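Local coordinates for chymotrypsin-like serine protease (Equine arteritis virus, PDB 1MBM), which probably cleaves viral polyprotein as a chymotrypsin-like serine endopeptidase whose oxyanion hole can adopt alternate conformations, at residues N5-V19 with H33-I45. Sequence-based numbering, arbitrary orientation.
Sequences NVGFVAGSSYGTGSV and HVVGRANMATLKI
Phe8 and Ala10 exchange backbone hydrogen bonds with Lys44 and Thr42, and this pairing of strands 6-10 and 40-45, the first and last in sheet order, closes the six-stranded antiparallel barrel of this chymotrypsin-like protease. Their N-to-C directions differ by 152°, close to antiparallel. Lys44 N reaches Phe8 O at 2.7 Å.

Between these rungs, Val9 and Leu43 form a non-hydrogen-bonded pair whose side chains enter the barrel. Leu43 illustrates how one chain can serve both strands of a hairpin. From CB, its CG lies anti to the backbone N (chi1 165°), where the chain forks: CD1 lies 3.6 Å from Phe8 O and also meets Val9 CG2, whereas CD2 reaches across to Val19 CG2 on strand 14-22. The same Val19 methyl touches Ile45 CD1, the end of an extended chain that packs against the backbone of Asn5 and Val6.

At the other end, the hairpin turn grips the short helix 32-35. Ser13 N donates to Val34 O, and Ser12 N to Val35 O from above the carbonyl plane. Val34 CG1 fits against Val9 CG1 at 3.8 Å and lies 3.6 Å from Gly15 N, joining helix and barrel interior. The two backbone bonds hold the helix just beside His33, whose ring hydrogen-bonds to Asp59 and, weakly, to Ser114, consistent with a catalytic triad. Beyond the helix, a water bridges the turn to the following loop, lying 2.6 Å from Ser12 OG and accepting the N-H of Ala38.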
loop_
_atom_site.group_PDB
_atom_site.type_symbol
_atom_site.label_atom_id
_atom_site.label_comp_id
_atom_site.label_asym_id
_atom_site.label_seq_id
_atom_site.Cartn_x
_atom_site.Cartn_y
_atom_site.Cartn_z
ATOM N N ASN A 5 9.614 -9.610 4.536
ATOM C CA ASN A 5 8.301 -10.176 4.831
ATOM C C ASN A 5 7.280 -10.042 3.686
ATOM O O ASN A 5 6.076 -10.210 3.888
ATOM C CB ASN A 5 7.749 -9.553 6.114
ATOM C CG ASN A 5 7.297 -8.110 5.916
ATOM O OD1 ASN A 5 7.942 -7.335 5.204
ATOM N ND2 ASN A 5 6.178 -7.749 6.534
ATOM N N VAL A 6 7.764 -9.776 2.481
ATOM C CA VAL A 6 6.878 -9.607 1.341
ATOM C C VAL A 6 6.871 -10.849 0.454
ATOM O O VAL A 6 7.921 -11.380 0.113
ATOM C CB VAL A 6 7.260 -8.354 0.526
ATOM C CG1 VAL A 6 6.475 -8.283 -0.797
ATOM C CG2 VAL A 6 7.027 -7.108 1.368
ATOM N N GLY A 7 5.679 -11.317 0.093
ATOM C CA GLY A 7 5.568 -12.475 -0.773
ATOM C C GLY A 7 4.563 -12.337 -1.904
ATOM O O GLY A 7 3.892 -11.309 -2.040
ATOM N N PHE A 8 4.480 -13.382 -2.725
ATOM C CA PHE A 8 3.552 -13.436 -3.845
ATOM C C PHE A 8 2.304 -14.208 -3.430
ATOM O O PHE A 8 2.394 -15.206 -2.732
ATOM C CB PHE A 8 4.194 -14.152 -5.037
ATOM C CG PHE A 8 5.293 -13.374 -5.706
ATOM C CD1 PHE A 8 4.995 -12.383 -6.629
ATOM C CD2 PHE A 8 6.622 -13.652 -5.435
ATOM C CE1 PHE A 8 6.000 -11.673 -7.259
ATOM C CE2 PHE A 8 7.637 -12.946 -6.062
ATOM C CZ PHE A 8 7.326 -11.959 -6.976
ATOM N N VAL A 9 1.137 -13.744 -3.870
ATOM C CA VAL A 9 -0.136 -14.389 -3.540
ATOM C C VAL A 9 -0.885 -14.740 -4.830
ATOM O O VAL A 9 -0.980 -13.906 -5.736
ATOM C CB VAL A 9 -1.024 -13.469 -2.667
ATOM C CG1 VAL A 9 -2.367 -14.099 -2.388
ATOM C CG2 VAL A 9 -0.324 -13.135 -1.325
ATOM N N ALA A 10 -1.380 -15.979 -4.918
ATOM C CA ALA A 10 -2.164 -16.430 -6.065
ATOM C C ALA A 10 -3.504 -17.039 -5.631
ATOM O O ALA A 10 -3.540 -18.030 -4.892
ATOM C CB ALA A 10 -1.371 -17.444 -6.888
ATOM N N GLY A 11 -4.592 -16.440 -6.107
ATOM C CA GLY A 11 -5.950 -16.914 -5.869
ATOM C C GLY A 11 -6.695 -16.793 -7.187
ATOM O O GLY A 11 -6.296 -17.408 -8.182
ATOM N N SER A 12 -7.765 -16.002 -7.215
ATOM C CA SER A 12 -8.486 -15.744 -8.463
ATOM C C SER A 12 -7.640 -14.818 -9.323
ATOM O O SER A 12 -7.795 -14.752 -10.549
ATOM C CB SER A 12 -9.846 -15.095 -8.202
ATOM O OG SER A 12 -10.811 -16.054 -7.807
ATOM N N SER A 13 -6.757 -14.072 -8.669
ATOM C CA SER A 13 -5.840 -13.227 -9.414
ATOM C C SER A 13 -4.430 -13.333 -8.828
ATOM O O SER A 13 -4.200 -14.086 -7.886
ATOM C CB SER A 13 -6.356 -11.793 -9.488
ATOM O OG SER A 13 -5.457 -10.969 -10.204
ATOM N N TYR A 14 -3.489 -12.588 -9.393
ATOM C CA TYR A 14 -2.095 -12.666 -8.972
ATOM C C TYR A 14 -1.738 -11.368 -8.302
ATOM O O TYR A 14 -1.939 -10.291 -8.870
ATOM C CB TYR A 14 -1.173 -12.909 -10.171
ATOM C CG TYR A 14 -1.324 -14.284 -10.774
ATOM C CD1 TYR A 14 -1.142 -15.422 -9.997
ATOM C CD2 TYR A 14 -1.665 -14.444 -12.105
ATOM C CE1 TYR A 14 -1.290 -16.684 -10.535
ATOM C CE2 TYR A 14 -1.813 -15.707 -12.659
ATOM C CZ TYR A 14 -1.627 -16.824 -11.861
ATOM O OH TYR A 14 -1.773 -18.092 -12.397
ATOM N N GLY A 15 -1.229 -11.469 -7.083
ATOM C CA GLY A 15 -0.927 -10.278 -6.319
ATOM C C GLY A 15 0.245 -10.425 -5.379
ATOM O O GLY A 15 1.067 -11.354 -5.499
ATOM N N THR A 16 0.291 -9.502 -4.422
ATOM C CA THR A 16 1.368 -9.398 -3.464
ATOM C C THR A 16 0.815 -9.542 -2.061
ATOM O O THR A 16 -0.326 -9.181 -1.802
ATOM C CB THR A 16 2.012 -8.001 -3.596
ATOM O OG1 THR A 16 2.477 -7.819 -4.935
ATOM C CG2 THR A 16 3.287 -7.887 -2.754
ATOM N N GLY A 17 1.629 -10.066 -1.151
ATOM C CA GLY A 17 1.229 -10.171 0.237
ATOM C C GLY A 17 2.333 -9.786 1.194
ATOM O O GLY A 17 3.472 -9.554 0.790
ATOM N N SER A 18 1.991 -9.698 2.474
ATOM C CA SER A 18 2.976 -9.408 3.498
ATOM C C SER A 18 2.703 -10.281 4.718
ATOM O O SER A 18 1.567 -10.662 4.971
ATOM C CB SER A 18 3.024 -7.918 3.840
ATOM O OG SER A 18 1.802 -7.457 4.363
ATOM N N VAL A 19 3.759 -10.612 5.451
ATOM C CA VAL A 19 3.668 -11.520 6.593
ATOM C C VAL A 19 4.123 -10.837 7.884
ATOM O O VAL A 19 5.120 -10.139 7.897
ATOM C CB VAL A 19 4.517 -12.789 6.350
ATOM C CG1 VAL A 19 4.301 -13.792 7.450
ATOM C CG2 VAL A 19 4.145 -13.415 5.003
ATOM N N HIS A 33 -9.624 -9.018 -3.841
ATOM C CA HIS A 33 -9.855 -9.370 -5.241
ATOM C C HIS A 33 -8.738 -10.267 -5.806
ATOM O O HIS A 33 -8.929 -10.942 -6.808
ATOM C CB HIS A 33 -10.083 -8.129 -6.106
ATOM C CG HIS A 33 -8.839 -7.349 -6.393
ATOM N ND1 HIS A 33 -8.336 -6.407 -5.520
ATOM C CD2 HIS A 33 -8.009 -7.355 -7.463
ATOM C CE1 HIS A 33 -7.241 -5.877 -6.035
ATOM N NE2 HIS A 33 -7.019 -6.437 -7.211
ATOM N N VAL A 34 -7.576 -10.263 -5.159
ATOM C CA VAL A 34 -6.499 -11.176 -5.516
ATOM C C VAL A 34 -6.882 -12.587 -5.044
ATOM O O VAL A 34 -6.685 -13.580 -5.759
ATOM C CB VAL A 34 -5.168 -10.739 -4.879
ATOM C CG1 VAL A 34 -4.139 -11.872 -4.917
ATOM C CG2 VAL A 34 -4.636 -9.492 -5.586
ATOM N N VAL A 35 -7.445 -12.658 -3.838
ATOM C CA VAL A 35 -7.916 -13.920 -3.259
ATOM C C VAL A 35 -9.063 -14.514 -4.081
ATOM O O VAL A 35 -8.968 -15.631 -4.592
ATOM C CB VAL A 35 -8.376 -13.713 -1.790
ATOM C CG1 VAL A 35 -8.975 -14.976 -1.237
ATOM C CG2 VAL A 35 -7.203 -13.278 -0.925
ATOM N N GLY A 36 -10.143 -13.753 -4.229
ATOM C CA GLY A 36 -11.297 -14.223 -4.977
ATOM C C GLY A 36 -12.373 -14.766 -4.058
ATOM O O GLY A 36 -12.104 -15.080 -2.899
ATOM N N ARG A 37 -13.583 -14.912 -4.588
ATOM C CA ARG A 37 -14.730 -15.362 -3.801
ATOM C C ARG A 37 -14.565 -16.711 -3.079
ATOM O O ARG A 37 -15.078 -16.887 -1.985
ATOM C CB ARG A 37 -16.015 -15.340 -4.640
ATOM C CG ARG A 37 -16.991 -16.461 -4.280
ATOM C CD ARG A 37 -18.436 -16.050 -4.064
ATOM N NE ARG A 37 -19.306 -17.224 -4.081
ATOM C CZ ARG A 37 -20.607 -17.192 -4.332
ATOM N NH1 ARG A 37 -21.215 -16.040 -4.585
ATOM N NH2 ARG A 37 -21.307 -18.315 -4.329
ATOM N N ALA A 38 -13.837 -17.651 -3.669
ATOM C CA ALA A 38 -13.613 -18.932 -3.005
ATOM C C ALA A 38 -12.839 -18.760 -1.688
ATOM O O ALA A 38 -12.673 -19.719 -0.937
ATOM C CB ALA A 38 -12.909 -19.907 -3.929
ATOM N N ASN A 39 -12.379 -17.533 -1.423
ATOM C CA ASN A 39 -11.702 -17.157 -0.178
ATOM C C ASN A 39 -10.392 -17.874 0.145
ATOM O O ASN A 39 -9.859 -17.736 1.249
ATOM C CB ASN A 39 -12.658 -17.244 1.022
ATOM C CG ASN A 39 -13.329 -15.916 1.335
ATOM O OD1 ASN A 39 -14.498 -15.692 1.016
ATOM N ND2 ASN A 39 -12.589 -15.033 1.979
ATOM N N MET A 40 -9.867 -18.612 -0.828
ATOM C CA MET A 40 -8.632 -19.357 -0.646
ATOM C C MET A 40 -7.534 -18.836 -1.574
ATOM O O MET A 40 -7.810 -18.450 -2.707
ATOM C CB MET A 40 -8.887 -20.836 -0.908
ATOM C CG MET A 40 -8.020 -21.766 -0.103
ATOM S SD MET A 40 -8.744 -23.412 0.030
ATOM C CE MET A 40 -8.689 -23.964 -1.695
ATOM N N ALA A 41 -6.294 -18.818 -1.090
ATOM C CA ALA A 41 -5.171 -18.361 -1.904
ATOM C C ALA A 41 -3.833 -18.870 -1.379
ATOM O O ALA A 41 -3.660 -19.116 -0.188
ATOM C CB ALA A 41 -5.159 -16.851 -2.006
ATOM N N THR A 42 -2.870 -19.003 -2.278
ATOM C CA THR A 42 -1.576 -19.540 -1.897
ATOM C C THR A 42 -0.518 -18.442 -1.826
ATOM O O THR A 42 -0.360 -17.663 -2.767
ATOM C CB THR A 42 -1.154 -20.646 -2.876
ATOM O OG1 THR A 42 -2.075 -21.754 -2.793
ATOM C CG2 THR A 42 0.164 -21.251 -2.429
ATOM N N LEU A 43 0.183 -18.388 -0.696
ATOM C CA LEU A 43 1.265 -17.435 -0.464
ATOM C C LEU A 43 2.602 -18.109 -0.777
ATOM O O LEU A 43 2.837 -19.258 -0.404
ATOM C CB LEU A 43 1.272 -16.989 1.000
ATOM C CG LEU A 43 2.534 -16.288 1.510
ATOM C CD1 LEU A 43 2.662 -14.910 0.867
ATOM C CD2 LEU A 43 2.515 -16.168 3.033
ATOM N N LYS A 44 3.467 -17.393 -1.476
ATOM C CA LYS A 44 4.806 -17.871 -1.751
ATOM C C LYS A 44 5.771 -16.849 -1.159
ATOM O O LYS A 44 5.762 -15.694 -1.568
ATOM C CB LYS A 44 5.032 -17.981 -3.251
ATOM C CG LYS A 44 6.436 -18.421 -3.643
ATOM C CD LYS A 44 6.626 -18.315 -5.145
ATOM C CE LYS A 44 8.074 -18.042 -5.499
ATOM N NZ LYS A 44 8.244 -17.746 -6.948
ATOM N N ILE A 45 6.585 -17.282 -0.199
ATOM C CA ILE A 45 7.599 -16.429 0.416
ATOM C C ILE A 45 8.798 -17.278 0.864
ATOM O O ILE A 45 8.628 -18.315 1.508
ATOM C CB ILE A 45 7.000 -15.582 1.573
ATOM C CG1 ILE A 45 8.034 -14.584 2.108
ATOM C CG2 ILE A 45 6.435 -16.459 2.675
ATOM C CD1 ILE A 45 7.450 -13.594 3.083
HETATM O O HOH W 1 -4.527 -21.286 -4.505
HETATM O O HOH W 2 -11.665 -17.561 -5.913
#